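Local atomic coordinates of dihydrodipicolinate synthase (Bacillus clausii KSM-K16, PDB entry 3E96), a protein that probably catalyses the formation of 4-hydroxy-tetrahydrodipicolinate, acting as a lyase. Residues S16-R24 against W32-D40. Numbering follows the deposited sequence.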
loop_
_atom_site.group_PDB
_atom_site.type_symbol
_atom_site.label_atom_id
_atom_site.label_comp_id
_atom_site.label_asym_id
_atom_site.label_seq_id
_atom_site.Cartn_x
_atom_site.Cartn_y
_atom_site.Cartn_z
ATOM N N SER B 16 -8.062 10.020 -19.326
ATOM C CA SER B 16 -8.443 8.735 -18.754
ATOM C C SER B 16 -9.239 9.091 -17.507
ATOM O O SER B 16 -8.667 9.527 -16.505
ATOM C CB SER B 16 -7.213 7.908 -18.366
ATOM O OG SER B 16 -6.626 7.301 -19.503
ATOM N N GLY B 17 -10.559 8.938 -17.586
ATOM C CA GLY B 17 -11.410 9.256 -16.452
ATOM C C GLY B 17 -11.416 8.129 -15.440
ATOM O O GLY B 17 -11.606 6.967 -15.806
ATOM N N ILE B 18 -11.205 8.469 -14.169
ATOM C CA ILE B 18 -11.181 7.469 -13.104
ATOM C C ILE B 18 -12.451 7.671 -12.299
ATOM O O ILE B 18 -12.566 8.631 -11.540
ATOM C CB ILE B 18 -9.977 7.660 -12.155
ATOM C CG1 ILE B 18 -8.727 8.067 -12.946
ATOM C CG2 ILE B 18 -9.734 6.368 -11.378
ATOM C CD1 ILE B 18 -8.314 7.095 -14.022
ATOM N N PRO B 19 -13.411 6.751 -12.430
ATOM C CA PRO B 19 -14.682 6.857 -11.714
ATOM C C PRO B 19 -14.606 6.522 -10.239
ATOM O O PRO B 19 -13.801 5.693 -9.818
ATOM C CB PRO B 19 -15.566 5.866 -12.458
ATOM C CG PRO B 19 -14.590 4.736 -12.721
ATOM C CD PRO B 19 -13.326 5.473 -13.166
ATOM N N ILE B 20 -15.449 7.183 -9.456
ATOM C CA ILE B 20 -15.525 6.892 -8.036
ATOM C C ILE B 20 -16.375 5.629 -7.931
ATOM O O ILE B 20 -17.048 5.240 -8.893
ATOM C CB ILE B 20 -16.289 7.982 -7.259
ATOM C CG1 ILE B 20 -17.671 8.183 -7.898
ATOM C CG2 ILE B 20 -15.497 9.264 -7.231
ATOM C CD1 ILE B 20 -18.711 8.794 -6.965
ATOM N N THR B 21 -16.331 4.985 -6.770
ATOM C CA THR B 21 -17.174 3.826 -6.509
ATOM C C THR B 21 -18.109 4.338 -5.414
ATOM O O THR B 21 -17.706 4.493 -4.258
ATOM C CB THR B 21 -16.390 2.617 -5.961
ATOM O OG1 THR B 21 -15.386 2.222 -6.905
ATOM C CG2 THR B 21 -17.341 1.440 -5.726
ATOM N N PRO B 22 -19.368 4.642 -5.771
ATOM C CA PRO B 22 -20.329 5.142 -4.782
ATOM C C PRO B 22 -20.571 4.126 -3.670
ATOM O O PRO B 22 -20.880 2.970 -3.949
ATOM C CB PRO B 22 -21.595 5.381 -5.611
ATOM C CG PRO B 22 -21.061 5.627 -6.996
ATOM C CD PRO B 22 -19.970 4.597 -7.113
ATOM N N PHE B 23 -20.424 4.553 -2.417
ATOM C CA PHE B 23 -20.659 3.664 -1.282
ATOM C C PHE B 23 -21.784 4.245 -0.435
ATOM O O PHE B 23 -21.825 5.453 -0.197
ATOM C CB PHE B 23 -19.413 3.531 -0.399
ATOM C CG PHE B 23 -18.230 2.911 -1.082
ATOM C CD1 PHE B 23 -18.328 1.661 -1.683
ATOM C CD2 PHE B 23 -16.994 3.560 -1.078
ATOM C CE1 PHE B 23 -17.211 1.062 -2.269
ATOM C CE2 PHE B 23 -15.874 2.973 -1.660
ATOM C CZ PHE B 23 -15.980 1.721 -2.256
ATOM N N ARG B 24 -22.687 3.384 0.027
ATOM C CA ARG B 24 -23.803 3.833 0.855
ATOM C C ARG B 24 -23.344 4.233 2.249
ATOM O O ARG B 24 -22.518 3.557 2.858
ATOM C CB ARG B 24 -24.856 2.732 0.977
ATOM C CG ARG B 24 -25.493 2.345 -0.340
ATOM C CD ARG B 24 -26.741 1.510 -0.115
ATOM N NE ARG B 24 -27.471 1.287 -1.359
ATOM C CZ ARG B 24 -27.124 0.401 -2.286
ATOM N NH1 ARG B 24 -26.050 -0.361 -2.115
ATOM N NH2 ARG B 24 -27.850 0.281 -3.388
ATOM N N TRP B 32 -24.660 0.388 -7.165
ATOM C CA TRP B 32 -24.411 0.262 -8.590
ATOM C C TRP B 32 -25.251 1.204 -9.440
ATOM O O TRP B 32 -24.865 1.540 -10.559
ATOM C CB TRP B 32 -24.619 -1.187 -9.025
ATOM C CG TRP B 32 -23.627 -2.128 -8.406
ATOM C CD1 TRP B 32 -23.899 -3.170 -7.566
ATOM C CD2 TRP B 32 -22.203 -2.116 -8.585
ATOM N NE1 TRP B 32 -22.733 -3.812 -7.212
ATOM C CE2 TRP B 32 -21.677 -3.184 -7.821
ATOM C CE3 TRP B 32 -21.320 -1.306 -9.314
ATOM C CZ2 TRP B 32 -20.306 -3.468 -7.769
ATOM C CZ3 TRP B 32 -19.953 -1.588 -9.261
ATOM C CH2 TRP B 32 -19.464 -2.660 -8.492
ATOM N N HIS B 33 -26.403 1.622 -8.924
ATOM C CA HIS B 33 -27.237 2.552 -9.670
ATOM C C HIS B 33 -26.470 3.866 -9.748
ATOM O O HIS B 33 -26.392 4.499 -10.804
ATOM C CB HIS B 33 -28.577 2.776 -8.964
ATOM C CG HIS B 33 -29.477 3.736 -9.678
ATOM N ND1 HIS B 33 -29.908 3.528 -10.971
ATOM C CD2 HIS B 33 -30.018 4.914 -9.286
ATOM C CE1 HIS B 33 -30.675 4.537 -11.345
ATOM N NE2 HIS B 33 -30.757 5.392 -10.341
ATOM N N HIS B 34 -25.895 4.274 -8.620
ATOM C CA HIS B 34 -25.124 5.509 -8.590
ATOM C C HIS B 34 -23.873 5.352 -9.446
ATOM O O HIS B 34 -23.419 6.307 -10.075
ATOM C CB HIS B 34 -24.750 5.867 -7.149
ATOM C CG HIS B 34 -25.917 6.304 -6.318
ATOM N ND1 HIS B 34 -25.806 6.606 -4.978
ATOM C CD2 HIS B 34 -27.214 6.517 -6.646
ATOM C CE1 HIS B 34 -26.984 6.989 -4.515
ATOM N NE2 HIS B 34 -27.856 6.944 -5.507
ATOM N N TYR B 35 -23.320 4.145 -9.478
ATOM C CA TYR B 35 -22.128 3.900 -10.285
ATOM C C TYR B 35 -22.471 4.102 -11.759
ATOM O O TYR B 35 -21.714 4.723 -12.506
ATOM C CB TYR B 35 -21.603 2.476 -10.071
ATOM C CG TYR B 35 -20.282 2.230 -10.768
ATOM C CD1 TYR B 35 -19.133 2.935 -10.393
ATOM C CD2 TYR B 35 -20.186 1.327 -11.826
ATOM C CE1 TYR B 35 -17.924 2.751 -11.060
ATOM C CE2 TYR B 35 -18.981 1.134 -12.505
ATOM C CZ TYR B 35 -17.854 1.853 -12.115
ATOM O OH TYR B 35 -16.669 1.686 -12.790
ATOM N N LYS B 36 -23.620 3.580 -12.176
ATOM C CA LYS B 36 -24.050 3.726 -13.562
ATOM C C LYS B 36 -24.185 5.203 -13.916
ATOM O O LYS B 36 -23.807 5.625 -15.011
ATOM C CB LYS B 36 -25.388 3.010 -13.785
ATOM C CG LYS B 36 -26.001 3.252 -15.155
ATOM C CD LYS B 36 -27.242 2.388 -15.356
ATOM C CE LYS B 36 -28.207 3.027 -16.346
ATOM N NZ LYS B 36 -27.567 3.336 -17.647
ATOM N N GLU B 37 -24.733 5.982 -12.990
ATOM C CA GLU B 37 -24.905 7.417 -13.200
ATOM C C GLU B 37 -23.554 8.093 -13.404
ATOM O O GLU B 37 -23.420 9.010 -14.216
ATOM C CB GLU B 37 -25.601 8.053 -11.995
ATOM C CG GLU B 37 -27.090 7.781 -11.910
ATOM C CD GLU B 37 -27.685 8.236 -10.591
ATOM O OE1 GLU B 37 -27.248 9.285 -10.071
ATOM O OE2 GLU B 37 -28.596 7.549 -10.079
ATOM N N THR B 38 -22.560 7.637 -12.650
ATOM C CA THR B 38 -21.212 8.187 -12.731
ATOM C C THR B 38 -20.579 7.824 -14.070
ATOM O O THR B 38 -19.997 8.673 -14.748
ATOM C CB THR B 38 -20.337 7.641 -11.589
ATOM O OG1 THR B 38 -20.936 7.980 -10.334
ATOM C CG2 THR B 38 -18.940 8.237 -11.653
ATOM N N VAL B 39 -20.694 6.558 -14.446
ATOM C CA VAL B 39 -20.155 6.097 -15.717
ATOM C C VAL B 39 -20.781 6.900 -16.857
ATOM O O VAL B 39 -20.077 7.356 -17.759
ATOM C CB VAL B 39 -20.448 4.600 -15.932
ATOM C CG1 VAL B 39 -20.104 4.200 -17.364
ATOM C CG2 VAL B 39 -19.644 3.770 -14.941
ATOM N N ASP B 40 -22.103 7.071 -16.815
ATOM C CA ASP B 40 -22.798 7.829 -17.856
ATOM C C ASP B 40 -22.320 9.276 -17.919
ATOM O O ASP B 40 -22.040 9.793 -18.997
ATOM C CB ASP B 40 -24.320 7.822 -17.636
ATOM C CG ASP B 40 -24.948 6.462 -17.891
ATOM O OD1 ASP B 40 -24.362 5.657 -18.648
ATOM O OD2 ASP B 40 -26.045 6.207 -17.343
HETATM O O HOH W 1 -26.748 -1.388 -5.793
#
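With CG of Y35 anti to its backbone N (chi1 -174°), the phenol ring lies along the loop that leaves strand 15-17, between P19 and P22; I20 has CG1 wedged between its own N and carbonyl carbon (chi1 54°), which carries that branch to T38. The edge of the Y35 ring meets the loop: CE1 sits 3.4 Å from I20 O, a carbonyl oxygen buried here without a hydrogen-bond partner, and CD1 packs 3.8 Å from P22 CD. At the far end, P19 CG lies 3.7 Å from Y35 OH, which is hydrogen-bonded to T74 OG1 on helix 64-78. V39 CG2, a helical turn further on, sits over one face of the ring, toward its rim. P22 packs against the helix as well, its CB 3.5 Å from H34 CB and its CG 3.7 Å from Y35 N. Crossing I20 at about a right angle, T38 offers CG2 to I20 CG1 at 4.0 Å. A leucine in place of Y35 would probably leave a gap beside P19 and T74 OG1 without its phenol partner. No direct hydrogen bond joins the segments; one water links R24 NH2 to W32 N. The side chain of I20 comes within about 4 Å of that of T56, nearest atoms, a residue predicted to bind pyruvate. This is the first beta-alpha-beta unit of a TIM barrel, the loop after the first strand packing against the helix that leads to strand 49-50.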